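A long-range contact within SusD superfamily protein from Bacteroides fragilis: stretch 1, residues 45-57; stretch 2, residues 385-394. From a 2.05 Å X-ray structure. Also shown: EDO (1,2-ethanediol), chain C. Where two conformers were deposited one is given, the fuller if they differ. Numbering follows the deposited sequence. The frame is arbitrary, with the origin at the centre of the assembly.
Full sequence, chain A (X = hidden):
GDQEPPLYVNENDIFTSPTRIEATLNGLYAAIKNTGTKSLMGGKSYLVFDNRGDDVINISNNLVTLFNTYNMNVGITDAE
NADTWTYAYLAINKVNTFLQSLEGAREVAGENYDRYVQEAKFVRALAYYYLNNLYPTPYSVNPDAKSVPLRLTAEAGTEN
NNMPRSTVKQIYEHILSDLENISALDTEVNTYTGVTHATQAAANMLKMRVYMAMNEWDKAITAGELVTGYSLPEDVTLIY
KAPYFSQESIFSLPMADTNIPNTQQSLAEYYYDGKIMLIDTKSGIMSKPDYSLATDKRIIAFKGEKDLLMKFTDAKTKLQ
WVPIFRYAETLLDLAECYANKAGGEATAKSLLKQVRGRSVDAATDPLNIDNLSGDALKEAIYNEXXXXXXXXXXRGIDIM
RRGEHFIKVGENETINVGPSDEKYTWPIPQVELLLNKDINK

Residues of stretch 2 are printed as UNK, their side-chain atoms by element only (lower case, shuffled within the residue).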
# COMPACT_ATOMS: atom_id res chain seq x y z
N SER A 45 9.78 2.75 -0.18
CA SER A 45 8.56 3.31 0.46
C SER A 45 7.44 2.29 0.63
O SER A 45 6.61 2.42 1.55
CB SER A 45 8.09 4.60 -0.24
OG SER A 45 9.13 5.60 -0.16
N TYR A 46 7.47 1.20 -0.13
CA TYR A 46 6.58 0.08 0.14
C TYR A 46 7.11 -0.73 1.32
O TYR A 46 6.36 -1.08 2.22
CB TYR A 46 6.54 -0.79 -1.09
CG TYR A 46 5.62 -2.01 -1.17
CD1 TYR A 46 4.33 -1.89 -1.65
CD2 TYR A 46 6.08 -3.27 -0.86
CE1 TYR A 46 3.51 -3.01 -1.82
CE2 TYR A 46 5.28 -4.40 -1.02
CZ TYR A 46 4.00 -4.26 -1.53
OH TYR A 46 3.26 -5.38 -1.77
N LEU A 47 8.42 -0.99 1.31
CA LEU A 47 9.09 -1.66 2.41
C LEU A 47 8.88 -0.92 3.75
O LEU A 47 8.83 -1.56 4.80
CB LEU A 47 10.60 -1.79 2.12
CG LEU A 47 10.93 -2.86 1.09
CD1 LEU A 47 12.23 -2.55 0.31
CD2 LEU A 47 10.96 -4.24 1.73
N VAL A 48 8.77 0.41 3.69
CA VAL A 48 8.46 1.21 4.86
C VAL A 48 7.25 0.68 5.62
O VAL A 48 7.30 0.59 6.83
CB VAL A 48 8.28 2.72 4.50
CG1 VAL A 48 7.41 3.45 5.55
CG2 VAL A 48 9.64 3.34 4.35
N PHE A 49 6.19 0.31 4.90
CA PHE A 49 4.97 -0.15 5.58
C PHE A 49 5.11 -1.51 6.26
O PHE A 49 4.45 -1.74 7.29
CB PHE A 49 3.74 0.01 4.68
CG PHE A 49 3.50 1.45 4.32
CD1 PHE A 49 3.03 2.35 5.29
CD2 PHE A 49 3.84 1.94 3.08
CE1 PHE A 49 2.84 3.70 4.99
CE2 PHE A 49 3.64 3.29 2.77
CZ PHE A 49 3.15 4.16 3.74
N ASP A 50 5.98 -2.38 5.77
CA ASP A 50 6.30 -3.61 6.48
C ASP A 50 7.22 -3.36 7.64
O ASP A 50 7.04 -3.96 8.70
CB ASP A 50 6.86 -4.66 5.56
CG ASP A 50 5.78 -5.18 4.60
OD1 ASP A 50 4.82 -5.84 5.10
OD2 ASP A 50 5.84 -4.83 3.40
N ASN A 51 8.21 -2.49 7.46
CA ASN A 51 9.10 -2.11 8.56
C ASN A 51 8.37 -1.43 9.73
O ASN A 51 8.73 -1.63 10.89
CB ASN A 51 10.23 -1.21 8.06
CG ASN A 51 11.42 -2.02 7.52
OD1 ASN A 51 12.35 -2.30 8.26
ND2 ASN A 51 11.36 -2.43 6.24
N ARG A 52 7.35 -0.64 9.43
CA ARG A 52 6.55 -0.03 10.49
C ARG A 52 5.76 -1.05 11.27
O ARG A 52 5.55 -0.86 12.47
CB ARG A 52 5.67 1.11 9.95
CG ARG A 52 6.52 2.31 9.60
CD ARG A 52 5.76 3.52 9.01
NE ARG A 52 4.60 4.01 9.75
CZ ARG A 52 4.60 4.77 10.84
NH1 ARG A 52 5.74 5.17 11.43
NH2 ARG A 52 3.44 5.15 11.37
N GLY A 53 5.42 -2.16 10.64
CA GLY A 53 4.71 -3.23 11.28
C GLY A 53 5.50 -4.12 12.23
O GLY A 53 6.64 -3.83 12.58
N ASP A 54 4.87 -5.23 12.59
CA ASP A 54 5.28 -6.09 13.67
C ASP A 54 5.37 -7.57 13.26
O ASP A 54 5.49 -8.47 14.11
CB ASP A 54 4.27 -5.91 14.82
CG ASP A 54 2.83 -6.25 14.40
OD1 ASP A 54 2.60 -6.65 13.23
OD2 ASP A 54 1.90 -6.09 15.22
N ASP A 55 5.36 -7.82 11.95
CA ASP A 55 5.37 -9.19 11.43
C ASP A 55 6.70 -9.60 10.80
O ASP A 55 6.95 -10.79 10.63
CB ASP A 55 4.23 -9.34 10.46
CG ASP A 55 2.88 -9.31 11.17
OD1 ASP A 55 2.79 -9.84 12.33
OD2 ASP A 55 1.90 -8.80 10.59
N VAL A 56 7.50 -8.61 10.42
CA VAL A 56 8.89 -8.79 10.01
C VAL A 56 9.75 -8.00 10.97
O VAL A 56 9.21 -7.16 11.70
CB VAL A 56 9.11 -8.33 8.53
CG1 VAL A 56 8.42 -9.34 7.59
CG2 VAL A 56 8.62 -6.89 8.26
N ILE A 57 11.06 -8.32 11.00
CA ILE A 57 12.04 -7.56 11.75
C ILE A 57 13.16 -7.12 10.86
O ILE A 57 13.53 -7.82 9.94
CB ILE A 57 12.66 -8.34 12.94
CG1 ILE A 57 13.23 -9.71 12.49
CG2 ILE A 57 11.64 -8.46 14.00
CD1 ILE A 57 14.06 -10.46 13.57
N UNK A 385 -5.22 -11.33 7.80
CA UNK A 385 -4.68 -10.24 7.00
C UNK A 385 -3.15 -10.11 7.23
O UNK A 385 -2.40 -9.93 6.30
c UNK A 385 -5.42 -8.95 7.36
c UNK A 385 -5.92 -7.59 5.31
c UNK A 385 -5.06 -7.71 6.54
c UNK A 385 -5.66 -6.26 4.55
n UNK A 385 -6.16 -5.12 5.35
N UNK A 386 -2.71 -10.29 8.47
CA UNK A 386 -1.28 -10.24 8.80
C UNK A 386 -0.48 -11.33 8.08
O UNK A 386 0.62 -11.07 7.53
c UNK A 386 -1.10 -10.32 10.32
n UNK A 386 1.52 -9.47 14.64
c UNK A 386 0.24 -9.41 14.32
n UNK A 386 -0.68 -9.49 15.29
c UNK A 386 -1.53 -9.07 11.06
n UNK A 386 -0.12 -9.31 13.05
c UNK A 386 -1.49 -9.24 12.57
N UNK A 387 -1.04 -12.54 8.05
CA UNK A 387 -0.37 -13.67 7.39
C UNK A 387 -0.50 -13.59 5.87
O UNK A 387 0.49 -13.71 5.16
c UNK A 387 -0.91 -15.02 7.92
c UNK A 387 1.17 -16.38 7.45
c UNK A 387 -1.01 -17.56 7.86
c UNK A 387 -0.36 -16.31 7.28
N UNK A 388 -1.69 -13.34 5.38
CA UNK A 388 -1.87 -13.19 3.94
C UNK A 388 -0.97 -12.10 3.34
O UNK A 388 -0.46 -12.32 2.25
o UNK A 388 -3.44 -14.59 0.35
c UNK A 388 -3.71 -13.04 2.11
o UNK A 388 -4.05 -15.43 2.30
c UNK A 388 -3.74 -14.46 1.56
c UNK A 388 -3.33 -12.93 3.60
N UNK A 389 -0.79 -10.96 4.03
CA UNK A 389 -0.10 -9.79 3.49
C UNK A 389 1.25 -9.46 4.11
O UNK A 389 1.79 -8.36 3.94
c UNK A 389 -2.16 -8.86 2.47
c UNK A 389 -3.40 -9.30 2.88
c UNK A 389 -4.36 -9.63 1.97
c UNK A 389 -2.87 -9.12 0.18
c UNK A 389 -1.88 -8.80 1.11
c UNK A 389 -1.08 -8.60 3.43
c UNK A 389 -4.09 -9.55 0.62
N UNK A 390 1.84 -10.46 4.76
CA UNK A 390 3.20 -10.33 5.25
C UNK A 390 4.10 -9.96 4.07
O UNK A 390 4.08 -10.61 3.02
c UNK A 390 3.79 -12.86 5.12
c UNK A 390 3.69 -11.59 6.02
c UNK A 390 5.02 -11.31 6.73
c UNK A 390 5.41 -12.39 7.83
N UNK A 391 4.87 -8.89 4.25
CA UNK A 391 5.75 -8.40 3.19
C UNK A 391 5.11 -7.62 2.05
O UNK A 391 5.80 -7.33 1.04
N UNK A 392 3.83 -7.27 2.16
CA UNK A 392 3.11 -6.67 1.01
C UNK A 392 2.58 -5.24 1.25
O UNK A 392 1.58 -4.83 0.71
c UNK A 392 2.57 -8.83 -0.23
c UNK A 392 2.00 -7.62 0.50
c UNK A 392 1.52 -9.75 -0.84
o UNK A 392 0.53 -9.25 -1.46
o UNK A 392 1.68 -10.98 -0.68
N UNK A 393 3.29 -4.47 2.05
CA UNK A 393 3.12 -3.01 2.05
C UNK A 393 1.87 -2.56 2.77
O UNK A 393 1.38 -1.48 2.50
N UNK A 394 1.40 -3.37 3.73
CA UNK A 394 0.08 -3.19 4.32
C UNK A 394 0.09 -3.11 5.84
O UNK A 394 -0.67 -2.30 6.41
c UNK A 394 -2.11 -5.31 1.75
c UNK A 394 -1.40 -4.05 2.43
c UNK A 394 -0.91 -4.32 3.86
c UNK A 394 -2.11 -4.43 4.76
C1 EDO C . -6.19 -2.20 3.97
O1 EDO C . -5.83 -3.44 3.39
C2 EDO C . -4.98 -1.30 4.25
O2 EDO C . -5.55 -0.17 4.99
O HOH W 1 2.27 -5.94 4.91
O HOH W 2 7.88 -5.69 1.79
O HOH W 3 1.73 -8.59 7.99

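Position 385 lies in a helix that began earlier in the chain. Its side chain is four carbons in a row ending in a nitrogen, out of reach of stretch 1: a lysine, Lys385, whose NZ donates to EDO O1 at 2.6 Å.

Position 386 carries three carbons, a nitrogen, then a carbon bearing two more nitrogens, a guanidinium with one aspartate, Asp55, at its edge and another, Asp54, over one face. This is Arg386. Its NH2 donates to Asp55 OD1 at 2.7 Å and its NE to the same Asp55 OD1 at 3.0 Å, with a weak bond from NE to Asp55 OD2 at 3.2 Å. Asp54 OD1, 3.3 Å from Arg386 NH2, lies well out of the guanidinium plane, so this second salt bridge is one of charge alone.

Position 387 has four carbons forked at the second, pointing away from stretch 1 into buried surroundings: Leu387. Position 388, three carbons with two oxygens on the third, is Glu388, its carboxylate hydrogen-bonded elsewhere in the structure.

At 389 one carbon leads to a six-carbon ring, identifying Phe389, the first residue to leave helical phi/psi. It opens a type II turn, closed by the bond from N of position 392 to Phe389 O, 2.9 Å.

Position 390 has four carbons forked at the first, one arm two carbons long: Ile390. Its CG1 packs 4.0 Å from Val56 CG1, and its CD1 lies 3.6 Å from Asp55 O; the longer arm, extended with chi1 and chi2 both t, reaches the other stretch, as suits a buried apolar side chain.

Position 391 has no side-chain atoms and a phi of 77°, which favours glycine: Gly391. Position 392 shows three carbons, the third with two oxygens, hence Glu392. Its CB is 3.4 Å from Tyr46 OH, while its carboxylate is bonded elsewhere.

Position 393 again lacks a side chain. Phi is 77°, and a CB would lie 2.5 Å from Tyr46 CE1, a clash; glycine fits on both counts. Gly393 CA sits 3.8 Å from the centroid of the Tyr46 ring, over its face, in a CH-pi contact, and Gly393 N donates to Asp50 OD2 at 2.9 Å.

Position 394, four carbons forked at the first with one longer arm, is Ile394, at the N-cap of the next helix and pointing away.

The contact thus joins a salt-bridged end to a tightly fitted glycine loop. Water 1 donates to Asp50 OD1 (2.6 Å) and Phe389 O (2.7 Å) and accepts from Ile394 N (3.0 Å); water 2 donates to Asp50 OD2 (2.7 Å) and Gly391 O (2.8 Å). The buried Asp50 carboxylate therefore organises the loop both directly and through water.

Stretch 2, residues 385-394: KRLEFIGEGI
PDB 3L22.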